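Local coordinates for protein 2-methyl-aconitate isomerase (Shewanella oneidensis, PDB 5K87) that catalyses the cis-trans isomerization of 2-methyl-aconitate, by base-catalysed proton abstraction and rotation about the C2-C3 bond, in the 2-methylcitrate route of propionate breakdown, at residues G147-P155 against E178-D189. The protein carries 1 engineered substitution. Numbering follows the deposited sequence.
Sequences GKTIIAHVP and EVQIEFMNPAAD
Ile151 and Glu182 form a hydrogen-bonded pair in the antiparallel ladder that joins strand 148-155 to strand 179-184, within the diaminopimelate epimerase-like fold of PrpF. Ile151 N reaches Glu182 O at 2.8 Å, and Glu182 N returns a bond to Ile151 O. Met184 N donates to Thr149 O and His153 N to Gln180 O. Beyond the direct bonds, water 3 links Thr149 N to Met184 O, and water 4 joins His153 O to Gln180 N.

On the apolar face, Ile150 lies alongside Phe183: its CG2 stands over the centre of the ring, 4.3 Å above the plane, and also meets Ile181 CG2 at 3.6 Å. Ile181 CD1 packs on Ala152 CB. Helix 113-122 covers Ile150 and Ile181, while the Phe183 side chain lies about 5 Å from Gly324, a substrate-binding residue, and about 7 Å from the bound malonate, so this face backs onto the active-site region.

The other face is mixed: Ile151 and Met184 pack there beside the polar pair His153 and Glu182. With CG beside the backbone N (chi1 -54°) and an extended chain, Glu182 lifts its carboxylate to the His153 ring; His153 NE2 donates to Glu182 OE1 at 2.8 Å from well above the carboxylate plane. Thr138 holds His153 ND1 and Lys379 pairs with Glu182 OE2, so each partner has a second polar contact from a neighbouring strand.

Lys148, first residue of its strand, bends at chi2 (-68°) and reaches the loop 185-189 that follows strand 179-184. Water 1 connects its ammonium to Asp189 OD2, and Lys148 NZ donates to Asn185 O at 2.8 Å and Ala187 O at 2.7 Å, the latter from above the carbonyl plane.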
loop_
_atom_site.group_PDB
_atom_site.type_symbol
_atom_site.label_atom_id
_atom_site.label_comp_id
_atom_site.label_asym_id
_atom_site.label_seq_id
_atom_site.Cartn_x
_atom_site.Cartn_y
_atom_site.Cartn_z
ATOM N N GLY A 147 4.341 -13.793 -25.363
ATOM C CA GLY A 147 3.953 -14.181 -26.711
ATOM C C GLY A 147 2.745 -15.104 -26.746
ATOM O O GLY A 147 2.787 -16.172 -27.376
ATOM N N LYS A 148 1.667 -14.701 -26.078
ATOM C CA LYS A 148 0.449 -15.505 -25.984
ATOM C C LYS A 148 -0.788 -14.643 -26.202
ATOM O O LYS A 148 -0.764 -13.438 -25.932
ATOM C CB LYS A 148 0.345 -16.161 -24.603
ATOM C CG LYS A 148 1.356 -17.260 -24.334
ATOM C CD LYS A 148 1.094 -18.471 -25.215
ATOM C CE LYS A 148 2.003 -19.637 -24.855
ATOM N NZ LYS A 148 1.814 -20.771 -25.801
ATOM N N THR A 149 -1.867 -15.258 -26.678
ATOM C CA THR A 149 -3.145 -14.581 -26.837
ATOM C C THR A 149 -3.984 -14.720 -25.575
ATOM O O THR A 149 -4.103 -15.816 -25.007
ATOM C CB THR A 149 -3.946 -15.205 -27.985
ATOM O OG1 THR A 149 -3.207 -15.074 -29.206
ATOM C CG2 THR A 149 -5.317 -14.536 -28.131
ATOM N N ILE A 150 -4.560 -13.606 -25.126
ATOM C CA ILE A 150 -5.519 -13.637 -24.026
ATOM C C ILE A 150 -6.741 -12.841 -24.457
ATOM O O ILE A 150 -6.606 -11.806 -25.097
ATOM C CB ILE A 150 -4.929 -13.051 -22.746
ATOM C CG1 ILE A 150 -3.673 -13.816 -22.342
ATOM C CG2 ILE A 150 -5.963 -13.072 -21.649
ATOM C CD1 ILE A 150 -2.875 -13.115 -21.298
ATOM N N ILE A 151 -7.932 -13.345 -24.158
ATOM C CA ILE A 151 -9.169 -12.677 -24.537
ATOM C C ILE A 151 -9.842 -12.098 -23.296
ATOM O O ILE A 151 -9.915 -12.763 -22.259
ATOM C CB ILE A 151 -10.140 -13.675 -25.191
ATOM C CG1 ILE A 151 -9.467 -14.423 -26.349
ATOM C CG2 ILE A 151 -11.406 -12.978 -25.633
ATOM C CD1 ILE A 151 -9.028 -13.541 -27.493
ATOM N N ALA A 152 -10.322 -10.859 -23.389
ATOM C CA ALA A 152 -11.124 -10.285 -22.313
ATOM C C ALA A 152 -12.484 -9.883 -22.859
ATOM O O ALA A 152 -12.562 -9.111 -23.812
ATOM C CB ALA A 152 -10.429 -9.086 -21.707
ATOM N N HIS A 153 -13.549 -10.420 -22.275
ATOM C CA HIS A 153 -14.907 -10.086 -22.691
ATOM C C HIS A 153 -15.402 -8.959 -21.807
ATOM O O HIS A 153 -15.860 -9.185 -20.691
ATOM C CB HIS A 153 -15.823 -11.309 -22.594
ATOM C CG HIS A 153 -15.357 -12.472 -23.410
ATOM N ND1 HIS A 153 -15.523 -12.538 -24.776
ATOM C CD2 HIS A 153 -14.723 -13.611 -23.049
ATOM C CE1 HIS A 153 -15.017 -13.676 -25.221
ATOM N NE2 HIS A 153 -14.522 -14.342 -24.196
ATOM N N VAL A 154 -15.288 -7.736 -22.310
ATOM C CA VAL A 154 -15.577 -6.559 -21.502
ATOM C C VAL A 154 -16.978 -6.039 -21.793
ATOM O O VAL A 154 -17.302 -5.764 -22.943
ATOM C CB VAL A 154 -14.551 -5.448 -21.763
ATOM C CG1 VAL A 154 -14.820 -4.243 -20.870
ATOM C CG2 VAL A 154 -13.128 -5.981 -21.569
ATOM N N PRO A 155 -17.805 -5.894 -20.753
ATOM C CA PRO A 155 -19.161 -5.385 -20.985
ATOM C C PRO A 155 -19.163 -3.900 -21.330
ATOM O O PRO A 155 -18.364 -3.117 -20.790
ATOM C CB PRO A 155 -19.862 -5.638 -19.653
ATOM C CG PRO A 155 -18.755 -5.607 -18.635
ATOM C CD PRO A 155 -17.560 -6.209 -19.333
ATOM N N GLU A 178 -18.650 -8.356 -14.046
ATOM C CA GLU A 178 -17.869 -9.542 -14.390
ATOM C C GLU A 178 -17.158 -9.373 -15.725
ATOM O O GLU A 178 -17.775 -8.999 -16.726
ATOM C CB GLU A 178 -18.782 -10.763 -14.470
ATOM C CG GLU A 178 -18.036 -12.065 -14.721
ATOM C CD GLU A 178 -18.944 -13.285 -14.804
ATOM O OE1 GLU A 178 -20.185 -13.132 -14.700
ATOM O OE2 GLU A 178 -18.412 -14.403 -14.976
ATOM N N VAL A 179 -15.861 -9.685 -15.749
ATOM C CA VAL A 179 -15.097 -9.713 -16.982
ATOM C C VAL A 179 -14.502 -11.103 -17.142
ATOM O O VAL A 179 -13.588 -11.497 -16.405
ATOM C CB VAL A 179 -13.971 -8.663 -16.971
ATOM C CG1 VAL A 179 -13.183 -8.734 -18.271
ATOM C CG2 VAL A 179 -14.558 -7.274 -16.765
ATOM N N GLN A 180 -15.036 -11.865 -18.089
ATOM C CA GLN A 180 -14.520 -13.194 -18.356
ATOM C C GLN A 180 -13.243 -13.112 -19.186
ATOM O O GLN A 180 -13.172 -12.380 -20.182
ATOM C CB GLN A 180 -15.605 -14.036 -19.031
ATOM C CG GLN A 180 -16.854 -14.138 -18.160
ATOM C CD GLN A 180 -17.972 -14.937 -18.785
ATOM O OE1 GLN A 180 -17.973 -15.192 -19.989
ATOM N NE2 GLN A 180 -18.941 -15.333 -17.963
ATOM N N ILE A 181 -12.235 -13.868 -18.752
ATOM C CA ILE A 181 -10.927 -13.888 -19.395
ATOM C C ILE A 181 -10.622 -15.278 -19.934
ATOM O O ILE A 181 -11.013 -16.271 -19.326
ATOM C CB ILE A 181 -9.819 -13.520 -18.389
ATOM C CG1 ILE A 181 -10.168 -12.224 -17.666
ATOM C CG2 ILE A 181 -8.472 -13.401 -19.088
ATOM C CD1 ILE A 181 -10.280 -11.048 -18.581
ATOM N N GLU A 182 -9.933 -15.352 -21.070
ATOM C CA GLU A 182 -9.558 -16.645 -21.639
ATOM C C GLU A 182 -8.113 -16.630 -22.098
ATOM O O GLU A 182 -7.750 -15.880 -23.016
ATOM C CB GLU A 182 -10.429 -16.975 -22.845
ATOM C CG GLU A 182 -11.911 -16.902 -22.559
ATOM C CD GLU A 182 -12.749 -17.209 -23.769
ATOM O OE1 GLU A 182 -13.983 -17.046 -23.686
ATOM O OE2 GLU A 182 -12.173 -17.622 -24.798
ATOM N N PHE A 183 -7.308 -17.492 -21.486
ATOM C CA PHE A 183 -5.900 -17.611 -21.808
ATOM C C PHE A 183 -5.778 -18.711 -22.847
ATOM O O PHE A 183 -5.895 -19.903 -22.521
ATOM C CB PHE A 183 -5.110 -17.977 -20.553
ATOM C CG PHE A 183 -5.154 -16.918 -19.473
ATOM C CD1 PHE A 183 -6.281 -16.757 -18.675
ATOM C CD2 PHE A 183 -4.056 -16.104 -19.240
ATOM C CE1 PHE A 183 -6.306 -15.787 -17.668
ATOM C CE2 PHE A 183 -4.079 -15.132 -18.243
ATOM C CZ PHE A 183 -5.201 -14.975 -17.457
ATOM N N MET A 184 -5.564 -18.327 -24.101
ATOM C CA MET A 184 -5.513 -19.298 -25.192
ATOM C C MET A 184 -4.178 -20.029 -25.223
ATOM O O MET A 184 -3.122 -19.427 -25.007
ATOM C CB MET A 184 -5.730 -18.597 -26.530
ATOM C CG MET A 184 -7.013 -17.792 -26.613
ATOM S SD MET A 184 -8.513 -18.726 -26.251
ATOM C CE MET A 184 -8.480 -19.952 -27.556
ATOM N N ASN A 185 -4.234 -21.334 -25.495
ATOM C CA ASN A 185 -3.031 -22.151 -25.693
ATOM C C ASN A 185 -1.935 -21.842 -24.665
ATOM O O ASN A 185 -0.827 -21.449 -25.031
ATOM C CB ASN A 185 -2.510 -21.952 -27.122
ATOM C CG ASN A 185 -1.330 -22.848 -27.455
ATOM O OD1 ASN A 185 -1.258 -23.995 -27.014
ATOM N ND2 ASN A 185 -0.387 -22.320 -28.234
ATOM N N PRO A 186 -2.253 -21.984 -23.366
ATOM C CA PRO A 186 -1.343 -21.466 -22.338
ATOM C C PRO A 186 -0.014 -22.215 -22.184
ATOM O O PRO A 186 0.926 -21.620 -21.658
ATOM C CB PRO A 186 -2.174 -21.572 -21.053
ATOM C CG PRO A 186 -3.146 -22.667 -21.329
ATOM C CD PRO A 186 -3.491 -22.525 -22.776
ATOM N N ALA A 187 0.084 -23.471 -22.607
ATOM C CA ALA A 187 1.362 -24.181 -22.494
ATOM C C ALA A 187 2.467 -23.459 -23.263
ATOM O O ALA A 187 2.265 -23.047 -24.401
ATOM C CB ALA A 187 1.230 -25.609 -22.989
ATOM N N ALA A 188 3.630 -23.296 -22.638
ATOM C CA ALA A 188 4.756 -22.645 -23.303
ATOM C C ALA A 188 5.224 -23.483 -24.489
ATOM O O ALA A 188 5.030 -24.698 -24.512
ATOM C CB ALA A 188 5.891 -22.429 -22.326
ATOM N N ASP A 189 5.831 -22.831 -25.477
ATOM C CA ASP A 189 6.349 -23.535 -26.650
ATOM C C ASP A 189 7.658 -24.262 -26.353
ATOM O O ASP A 189 8.338 -23.961 -25.372
ATOM C CB ASP A 189 6.539 -22.569 -27.819
ATOM C CG ASP A 189 5.222 -22.074 -28.380
ATOM O OD1 ASP A 189 4.213 -22.803 -28.255
ATOM O OD2 ASP A 189 5.195 -20.959 -28.943
HETATM O O HOH W 1 3.026 -20.007 -28.212
HETATM O O HOH W 2 -2.594 -17.426 -23.081
HETATM O O HOH W 3 -1.846 -18.079 -27.157
HETATM O O HOH W 4 -17.480 -10.954 -19.359
#